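Local coordinates for possible prolidase (PDB 2P9B), which is probably a hydrolase of the amidohydrolase family acting on carbon-nitrogen bonds, and has been named a possible prolidase, at residues R43-A48 with A57-L62; D147-D150 with G156-I159; L16-I21 with A48-T53. All coordinates share one frame; numbering follows the deposited sequence.

Contacts 1 and 3 lie close together, about 10 Å between centres, in the small N-terminal sheet, and both use strand 44-49. They also touch, Ala17 N of contact 3 lying 3.0 Å from Leu62 O of contact 1, a probable hydrogen bond between neighbouring strands. Contact 1 is a surface contact resting on one charged-to-polar bond, whereas contact 3 is buried and pairs a serine hydroxyl with a backbone N-H at a chain corner. Contact 2 stands apart, its centre about 23 Å from that of contact 1 and 29 Å from that of contact 3, nearer the centre of the chain. Partly buried, it joins a helix to a strand by apolar packing beside a bridging water.

Contact 1: R43-A48 with A57-L62; sequences RIEQVA and AEYHYL
Glu45, on the edge strand 44-49 of a four-stranded mixed sheet, bonds to Tyr59, in the loop leading into the other edge strand, 60-63, although strands 34-38 and 14-17 lie between them. Glu45 belongs to a classic beta bulge, in which it and Gln46 both face Val37 of the adjoining strand. The CA atoms of Glu45 and Tyr59 are 12.0 Å apart, so the span is bridged by side chains alone.

The apolar surroundings come from the same chain. Tyr59 also packs on Val37 of strand 34-38 and on Pro13 of a loop, and Glu45 touches Val37 as well. That common neighbour places the bond above strand 34-38. Between themselves the two segments bury only 69 Å².

The polar part is a single hydrogen bond: Tyr59 OH donates to Glu45 OE1 at 2.7 Å. The phenol arrives on the syn side of the carboxylate, 22° out of its plane. The other oxygen is much less involved, Glu45 OE2 standing 3.6 Å from Tyr59 OH. With CG anti to the carbonyl carbon (chi1 -55°) and the chain extended beyond it, Glu45 carries its carboxylate outward to the phenol. Replacing Glu45 by an alanine would probably leave Tyr59 OH without this acceptor and its ring freer to swing. The carboxylate meets the tyrosine ring at its edge rather than over a face, and the two planes are 27° apart. At that edge, Glu45 OE1 approaches Tyr59 CE2 to 3.5 Å, nearly in the plane of the ring.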
loop_
_atom_site.group_PDB
_atom_site.type_symbol
_atom_site.label_atom_id
_atom_site.label_comp_id
_atom_site.label_asym_id
_atom_site.label_seq_id
_atom_site.Cartn_x
_atom_site.Cartn_y
_atom_site.Cartn_z
ATOM N N ARG A 43 -15.047 4.399 -15.885
ATOM C CA ARG A 43 -15.776 4.150 -14.651
ATOM C C ARG A 43 -16.787 3.025 -14.810
ATOM O O ARG A 43 -17.282 2.758 -15.907
ATOM C CB ARG A 43 -16.497 5.420 -14.198
ATOM C CG ARG A 43 -15.551 6.539 -13.811
ATOM C CD ARG A 43 -16.303 7.786 -13.390
ATOM N NE ARG A 43 -15.390 8.868 -13.025
ATOM C CZ ARG A 43 -14.542 8.820 -12.000
ATOM N NH1 ARG A 43 -14.482 7.742 -11.226
ATOM N NH2 ARG A 43 -13.753 9.855 -11.747
ATOM N N ILE A 44 -17.088 2.368 -13.697
ATOM C CA ILE A 44 -18.043 1.272 -13.682
ATOM C C ILE A 44 -19.450 1.834 -13.867
ATOM O O ILE A 44 -19.869 2.712 -13.119
ATOM C CB ILE A 44 -17.967 0.519 -12.345
ATOM C CG1 ILE A 44 -16.567 -0.085 -12.185
ATOM C CG2 ILE A 44 -19.038 -0.560 -12.287
ATOM C CD1 ILE A 44 -16.326 -0.720 -10.836
ATOM N N GLU A 45 -20.168 1.329 -14.867
ATOM C CA GLU A 45 -21.526 1.793 -15.143
ATOM C C GLU A 45 -22.584 0.830 -14.622
ATOM O O GLU A 45 -23.683 1.244 -14.264
ATOM C CB GLU A 45 -21.744 1.984 -16.646
ATOM C CG GLU A 45 -20.745 2.896 -17.320
ATOM C CD GLU A 45 -21.119 3.198 -18.758
ATOM O OE1 GLU A 45 -21.451 2.251 -19.504
ATOM O OE2 GLU A 45 -21.069 4.385 -19.144
ATOM N N GLN A 46 -22.260 -0.458 -14.600
ATOM C CA GLN A 46 -23.202 -1.460 -14.118
ATOM C C GLN A 46 -22.496 -2.631 -13.459
ATOM O O GLN A 46 -21.395 -3.002 -13.858
ATOM C CB GLN A 46 -24.037 -2.034 -15.267
ATOM C CG GLN A 46 -24.833 -1.047 -16.094
ATOM C CD GLN A 46 -25.635 -1.751 -17.178
ATOM O OE1 GLN A 46 -26.471 -2.607 -16.887
ATOM N NE2 GLN A 46 -25.376 -1.401 -18.432
ATOM N N VAL A 47 -23.150 -3.202 -12.455
ATOM C CA VAL A 47 -22.664 -4.386 -11.752
ATOM C C VAL A 47 -23.938 -5.167 -11.457
ATOM O O VAL A 47 -24.659 -4.850 -10.515
ATOM C CB VAL A 47 -21.969 -4.052 -10.420
ATOM C CG1 VAL A 47 -21.537 -5.339 -9.734
ATOM C CG2 VAL A 47 -20.765 -3.159 -10.663
ATOM N N ALA A 48 -24.231 -6.173 -12.270
ATOM C CA ALA A 48 -25.459 -6.930 -12.073
ATOM C C ALA A 48 -25.391 -8.337 -12.648
ATOM O O ALA A 48 -24.488 -8.658 -13.420
ATOM C CB ALA A 48 -26.620 -6.168 -12.704
ATOM N N ALA A 57 -24.382 -1.562 -27.330
ATOM C CA ALA A 57 -23.778 -1.654 -28.651
ATOM C C ALA A 57 -22.400 -1.003 -28.655
ATOM O O ALA A 57 -22.168 -0.025 -27.943
ATOM C CB ALA A 57 -24.677 -0.984 -29.685
ATOM N N GLU A 58 -21.493 -1.561 -29.452
ATOM C CA GLU A 58 -20.130 -1.047 -29.587
ATOM C C GLU A 58 -19.214 -1.429 -28.423
ATOM O O GLU A 58 -17.993 -1.310 -28.526
ATOM C CB GLU A 58 -20.155 0.476 -29.742
ATOM C CG GLU A 58 -18.846 1.085 -30.220
ATOM C CD GLU A 58 -18.516 0.715 -31.656
ATOM O OE1 GLU A 58 -19.358 0.973 -32.545
ATOM O OE2 GLU A 58 -17.417 0.171 -31.899
ATOM N N TYR A 59 -19.795 -1.887 -27.320
ATOM C CA TYR A 59 -19.004 -2.282 -26.155
ATOM C C TYR A 59 -18.278 -3.600 -26.388
ATOM O O TYR A 59 -18.855 -4.553 -26.907
ATOM C CB TYR A 59 -19.902 -2.421 -24.926
ATOM C CG TYR A 59 -20.189 -1.128 -24.199
ATOM C CD1 TYR A 59 -20.606 0.012 -24.887
ATOM C CD2 TYR A 59 -20.084 -1.055 -22.811
ATOM C CE1 TYR A 59 -20.916 1.190 -24.206
ATOM C CE2 TYR A 59 -20.391 0.113 -22.122
ATOM C CZ TYR A 59 -20.809 1.231 -22.826
ATOM O OH TYR A 59 -21.131 2.379 -22.148
ATOM N N HIS A 60 -17.006 -3.655 -26.003
ATOM C CA HIS A 60 -16.230 -4.876 -26.163
ATOM C C HIS A 60 -16.719 -5.896 -25.142
ATOM O O HIS A 60 -17.270 -5.533 -24.102
ATOM C CB HIS A 60 -14.741 -4.583 -25.973
ATOM C CG HIS A 60 -14.167 -3.692 -27.030
ATOM N ND1 HIS A 60 -12.944 -3.070 -26.900
ATOM C CD2 HIS A 60 -14.647 -3.326 -28.244
ATOM C CE1 HIS A 60 -12.695 -2.360 -27.986
ATOM N NE2 HIS A 60 -13.712 -2.499 -28.817
ATOM N N TYR A 61 -16.514 -7.174 -25.443
ATOM C CA TYR A 61 -16.960 -8.248 -24.565
ATOM C C TYR A 61 -15.822 -9.108 -24.026
ATOM O O TYR A 61 -15.019 -9.648 -24.788
ATOM C CB TYR A 61 -17.955 -9.140 -25.315
ATOM C CG TYR A 61 -18.525 -10.277 -24.496
ATOM C CD1 TYR A 61 -19.479 -10.044 -23.507
ATOM C CD2 TYR A 61 -18.111 -11.589 -24.714
ATOM C CE1 TYR A 61 -20.011 -11.095 -22.754
ATOM C CE2 TYR A 61 -18.633 -12.645 -23.967
ATOM C CZ TYR A 61 -19.582 -12.391 -22.992
ATOM O OH TYR A 61 -20.098 -13.436 -22.258
ATOM N N LEU A 62 -15.760 -9.221 -22.703
ATOM C CA LEU A 62 -14.755 -10.036 -22.039
ATOM C C LEU A 62 -15.500 -11.170 -21.344
ATOM O O LEU A 62 -16.358 -10.934 -20.495
ATOM C CB LEU A 62 -13.972 -9.212 -21.012
ATOM C CG LEU A 62 -12.970 -8.173 -21.528
ATOM C CD1 LEU A 62 -12.334 -7.449 -20.350
ATOM C CD2 LEU A 62 -11.895 -8.857 -22.359
#

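Contact 2: D147-D150 with G156-I159; sequences DQID and GPRI
One water, bound at three points, links Asp150 at the end of helix 141-150 to Pro157, just before strand 158-160, and Ile159 within it. It accepts from Ile159 N at 2.9 Å. Its two protons are spent on oxygens: one goes to Pro157 O, the water oxygen standing 3.0 Å from that atom. The other goes to Asp150 OD1, a longer bond of 3.2 Å between water and carboxylate. The main-chain carbonyl and N-H that flank Arg158 are thus both satisfied by the same molecule, and the carboxylate holds it from the helix side.

Beside this bridge the contact is apolar and centres on Ile149, which supplies half of the 176 Å² buried here. With CG1 anti to the carbonyl carbon (chi1 -67°) and the chain extended beyond it, CD1 reaches across to 156-159, while CG2 lies against the carbonyl oxygens of Gly156 and Pro157. CD1 meets its counterpart, Ile159 CD1, at 3.8 Å, methyl against methyl. The same Ile149 CD1 rests 3.5 Å from Pro157 O, and Ile149 CG2 packs 3.6 Å from Gly156 O. Gly156 permits this approach: Ile149 CD1 comes within 3.7 Å of Gly156 CA, and a beta carbon built on that glycine would clash with the methyl.

Around the pair, Ile159 also packs on Val142, Leu145 and Arg146 of the helix. Arg158 starts away from the helix and forms a salt bridge with Asp402, while its backbone is bonded to Thr130 and Ile132 of strand 129-134. Helix 141-150 is therefore fastened to the strand that follows it, the closing half of a beta-alpha-beta unit of the kind that builds the TIM barrel of amidohydrolases.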
loop_
_atom_site.group_PDB
_atom_site.type_symbol
_atom_site.label_atom_id
_atom_site.label_comp_id
_atom_site.label_asym_id
_atom_site.label_seq_id
_atom_site.Cartn_x
_atom_site.Cartn_y
_atom_site.Cartn_z
ATOM N N ASP A 147 1.916 12.311 -12.742
ATOM C CA ASP A 147 1.264 13.293 -13.597
ATOM C C ASP A 147 1.054 12.786 -15.022
ATOM O O ASP A 147 0.040 13.099 -15.648
ATOM C CB ASP A 147 2.053 14.610 -13.612
ATOM C CG ASP A 147 1.959 15.366 -12.292
ATOM O OD1 ASP A 147 1.071 15.034 -11.478
ATOM O OD2 ASP A 147 2.763 16.302 -12.075
ATOM N N GLN A 148 1.995 11.999 -15.534
ATOM C CA GLN A 148 1.862 11.468 -16.888
ATOM C C GLN A 148 0.740 10.434 -16.930
ATOM O O GLN A 148 -0.037 10.386 -17.881
ATOM C CB GLN A 148 3.177 10.844 -17.352
ATOM C CG GLN A 148 4.334 11.830 -17.371
ATOM C CD GLN A 148 5.650 11.176 -17.724
ATOM O OE1 GLN A 148 6.005 10.137 -17.174
ATOM N NE2 GLN A 148 6.388 11.790 -18.640
ATOM N N ILE A 149 0.666 9.605 -15.893
ATOM C CA ILE A 149 -0.380 8.593 -15.802
ATOM C C ILE A 149 -1.745 9.281 -15.679
ATOM O O ILE A 149 -2.702 8.916 -16.370
ATOM C CB ILE A 149 -0.149 7.672 -14.571
ATOM C CG1 ILE A 149 1.117 6.838 -14.791
ATOM C CG2 ILE A 149 -1.380 6.785 -14.327
ATOM C CD1 ILE A 149 1.551 6.002 -13.589
ATOM N N ASP A 150 -1.827 10.286 -14.812
ATOM C CA ASP A 150 -3.079 11.010 -14.605
ATOM C C ASP A 150 -3.541 11.707 -15.880
ATOM O O ASP A 150 -4.739 11.851 -16.118
ATOM C CB ASP A 150 -2.931 12.047 -13.483
ATOM C CG ASP A 150 -2.648 11.412 -12.131
ATOM O OD1 ASP A 150 -2.783 10.175 -12.005
ATOM O OD2 ASP A 150 -2.297 12.156 -11.191
ATOM N N GLY A 156 -0.417 3.056 -16.143
ATOM C CA GLY A 156 0.160 2.785 -14.847
ATOM C C GLY A 156 -0.860 2.861 -13.737
ATOM O O GLY A 156 -2.016 3.215 -13.971
ATOM N N PRO A 157 -0.455 2.533 -12.506
ATOM C CA PRO A 157 -1.358 2.573 -11.356
ATOM C C PRO A 157 -1.600 4.000 -10.883
ATOM O O PRO A 157 -0.881 4.927 -11.265
ATOM C CB PRO A 157 -0.608 1.756 -10.315
ATOM C CG PRO A 157 0.832 2.143 -10.591
ATOM C CD PRO A 157 0.889 2.068 -12.109
ATOM N N ARG A 158 -2.627 4.165 -10.059
ATOM C CA ARG A 158 -2.941 5.462 -9.474
ATOM C C ARG A 158 -1.849 5.618 -8.420
ATOM O O ARG A 158 -1.649 4.718 -7.603
ATOM C CB ARG A 158 -4.323 5.408 -8.821
ATOM C CG ARG A 158 -4.715 6.664 -8.069
ATOM C CD ARG A 158 -6.126 6.544 -7.501
ATOM N NE ARG A 158 -7.141 6.413 -8.550
ATOM C CZ ARG A 158 -7.632 5.257 -8.987
ATOM N NH1 ARG A 158 -7.211 4.109 -8.470
ATOM N NH2 ARG A 158 -8.555 5.249 -9.939
ATOM N N ILE A 159 -1.141 6.745 -8.438
ATOM C CA ILE A 159 -0.038 6.951 -7.509
ATOM C C ILE A 159 -0.119 8.131 -6.549
ATOM O O ILE A 159 -0.444 9.253 -6.946
ATOM C CB ILE A 159 1.310 7.121 -8.286
ATOM C CG1 ILE A 159 1.595 5.885 -9.139
ATOM C CG2 ILE A 159 2.459 7.369 -7.305
ATOM C CD1 ILE A 159 2.838 6.039 -10.024
HETATM O O HOH W 1 -0.708 7.874 -11.049
#

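Contact 3: L16-I21 with A48-T53; sequences LAHATI and APSIET
Ser50 turns its hydroxyl toward the backbone of His18 and its CB toward the imidazole, so the serine lies alongside both the main chain and the ring of one residue. The hydroxyl accepts from the backbone: His18 N donates to Ser50 OG at 3.0 Å, with an N-H...O angle of 154°. Having OG anti to its own carbonyl carbon (chi1 -59°), Ser50 holds the oxygen ready for that N-H. The same oxygen is hydrogen-bonded to Thr35 OG1 of strand 34-38, so two partners grip this buried hydroxyl.

The His18 side chain leaves its CA away from Ser50, yet its ring returns alongside. His18 ND1 lies 3.7 Å from Ser50 CB, and the approach is oblique to the ring plane. Polar bonding of the imidazole goes to a different residue, ND1 being hydrogen-bonded to Asn33 OD1. Over one face of the ring lies Ala17 CB, 3.9 Å above the His18 ring plane and displaced toward its rim. The Asn33 bond and the methyl over that face help to place the imidazole, which also packs against Tyr61.

The serine is presented by a short 3-10 segment, 50-52. Thr53 OG1 donates to Pro49 O at 2.8 Å from above the carbonyl plane. Glu52 N reaches Pro49 O from the opposite face, at 3.2 Å, so one carbonyl is held from both faces and the turn carrying Ser50 is closed.

At His18 the chain turns a corner between strands 14-17 and 19-22, which belong to different sheets. Its positive phi of 62°, with His18 and Ala19 both facing Met34, identifies the corner as a G1 beta bulge.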
loop_
_atom_site.group_PDB
_atom_site.type_symbol
_atom_site.label_atom_id
_atom_site.label_comp_id
_atom_site.label_asym_id
_atom_site.label_seq_id
_atom_site.Cartn_x
_atom_site.Cartn_y
_atom_site.Cartn_z
ATOM N N LEU A 16 -17.466 -7.167 -18.733
ATOM C CA LEU A 16 -16.867 -8.428 -18.310
ATOM C C LEU A 16 -18.023 -9.242 -17.755
ATOM O O LEU A 16 -18.581 -8.888 -16.719
ATOM C CB LEU A 16 -15.830 -8.186 -17.212
ATOM C CG LEU A 16 -15.227 -9.434 -16.555
ATOM C CD1 LEU A 16 -14.424 -10.226 -17.573
ATOM C CD2 LEU A 16 -14.341 -9.004 -15.386
ATOM N N ALA A 17 -18.380 -10.329 -18.435
ATOM C CA ALA A 17 -19.516 -11.137 -18.003
ATOM C C ALA A 17 -19.220 -12.529 -17.458
ATOM O O ALA A 17 -18.134 -13.079 -17.651
ATOM C CB ALA A 17 -20.518 -11.247 -19.152
ATOM N N HIS A 18 -20.217 -13.078 -16.765
ATOM C CA HIS A 18 -20.158 -14.419 -16.187
ATOM C C HIS A 18 -19.071 -14.634 -15.143
ATOM O O HIS A 18 -18.609 -15.754 -14.934
ATOM C CB HIS A 18 -20.004 -15.446 -17.310
ATOM C CG HIS A 18 -21.029 -15.306 -18.389
ATOM N ND1 HIS A 18 -22.382 -15.372 -18.141
ATOM C CD2 HIS A 18 -20.900 -15.078 -19.717
ATOM C CE1 HIS A 18 -23.043 -15.189 -19.271
ATOM N NE2 HIS A 18 -22.167 -15.007 -20.242
ATOM N N ALA A 19 -18.678 -13.567 -14.465
ATOM C CA ALA A 19 -17.640 -13.683 -13.464
ATOM C C ALA A 19 -18.202 -13.797 -12.057
ATOM O O ALA A 19 -19.334 -13.397 -11.787
ATOM C CB ALA A 19 -16.705 -12.485 -13.544
ATOM N N THR A 20 -17.399 -14.375 -11.171
ATOM C CA THR A 20 -17.763 -14.493 -9.772
ATOM C C THR A 20 -17.063 -13.308 -9.124
ATOM O O THR A 20 -15.837 -13.198 -9.187
ATOM C CB THR A 20 -17.222 -15.784 -9.133
ATOM O OG1 THR A 20 -17.848 -16.918 -9.742
ATOM C CG2 THR A 20 -17.504 -15.788 -7.639
ATOM N N ILE A 21 -17.836 -12.416 -8.521
ATOM C CA ILE A 21 -17.259 -11.244 -7.883
ATOM C C ILE A 21 -16.937 -11.448 -6.411
ATOM O O ILE A 21 -17.795 -11.852 -5.628
ATOM C CB ILE A 21 -18.201 -10.018 -7.973
ATOM C CG1 ILE A 21 -18.433 -9.636 -9.437
ATOM C CG2 ILE A 21 -17.600 -8.844 -7.194
ATOM C CD1 ILE A 21 -19.269 -8.377 -9.621
ATOM N N ALA A 48 -24.231 -6.173 -12.270
ATOM C CA ALA A 48 -25.459 -6.930 -12.073
ATOM C C ALA A 48 -25.391 -8.337 -12.648
ATOM O O ALA A 48 -24.488 -8.658 -13.420
ATOM C CB ALA A 48 -26.620 -6.168 -12.704
ATOM N N PRO A 49 -26.348 -9.201 -12.271
ATOM C CA PRO A 49 -26.376 -10.578 -12.772
ATOM C C PRO A 49 -26.288 -10.556 -14.298
ATOM O O PRO A 49 -26.978 -9.784 -14.955
ATOM C CB PRO A 49 -27.727 -11.092 -12.281
ATOM C CG PRO A 49 -27.879 -10.383 -10.965
ATOM C CD PRO A 49 -27.444 -8.969 -11.313
ATOM N N SER A 50 -25.426 -11.400 -14.844
ATOM C CA SER A 50 -25.224 -11.468 -16.280
ATOM C C SER A 50 -26.503 -11.768 -17.057
ATOM O O SER A 50 -26.747 -11.193 -18.114
ATOM C CB SER A 50 -24.173 -12.534 -16.606
ATOM O OG SER A 50 -22.939 -12.243 -15.975
ATOM N N ILE A 51 -27.323 -12.660 -16.524
ATOM C CA ILE A 51 -28.552 -13.048 -17.201
ATOM C C ILE A 51 -29.486 -11.887 -17.522
ATOM O O ILE A 51 -30.233 -11.946 -18.498
ATOM C CB ILE A 51 -29.317 -14.105 -16.376
ATOM C CG1 ILE A 51 -30.429 -14.725 -17.220
ATOM C CG2 ILE A 51 -29.896 -13.469 -15.126
ATOM C CD1 ILE A 51 -31.078 -15.933 -16.565
ATOM N N GLU A 52 -29.444 -10.828 -16.722
ATOM C CA GLU A 52 -30.331 -9.685 -16.949
ATOM C C GLU A 52 -29.619 -8.464 -17.504
ATOM O O GLU A 52 -30.238 -7.420 -17.719
ATOM C CB GLU A 52 -31.019 -9.288 -15.640
ATOM C CG GLU A 52 -30.045 -8.926 -14.534
ATOM C CD GLU A 52 -30.724 -8.463 -13.253
ATOM O OE1 GLU A 52 -31.650 -9.148 -12.779
ATOM O OE2 GLU A 52 -30.314 -7.412 -12.715
ATOM N N THR A 53 -28.322 -8.592 -17.752
ATOM C CA THR A 53 -27.554 -7.461 -18.242
ATOM C C THR A 53 -27.195 -7.560 -19.715
ATOM O O THR A 53 -26.427 -8.428 -20.117
ATOM C CB THR A 53 -26.263 -7.300 -17.419
ATOM O OG1 THR A 53 -26.596 -7.256 -16.025
ATOM C CG2 THR A 53 -25.545 -6.013 -17.799
#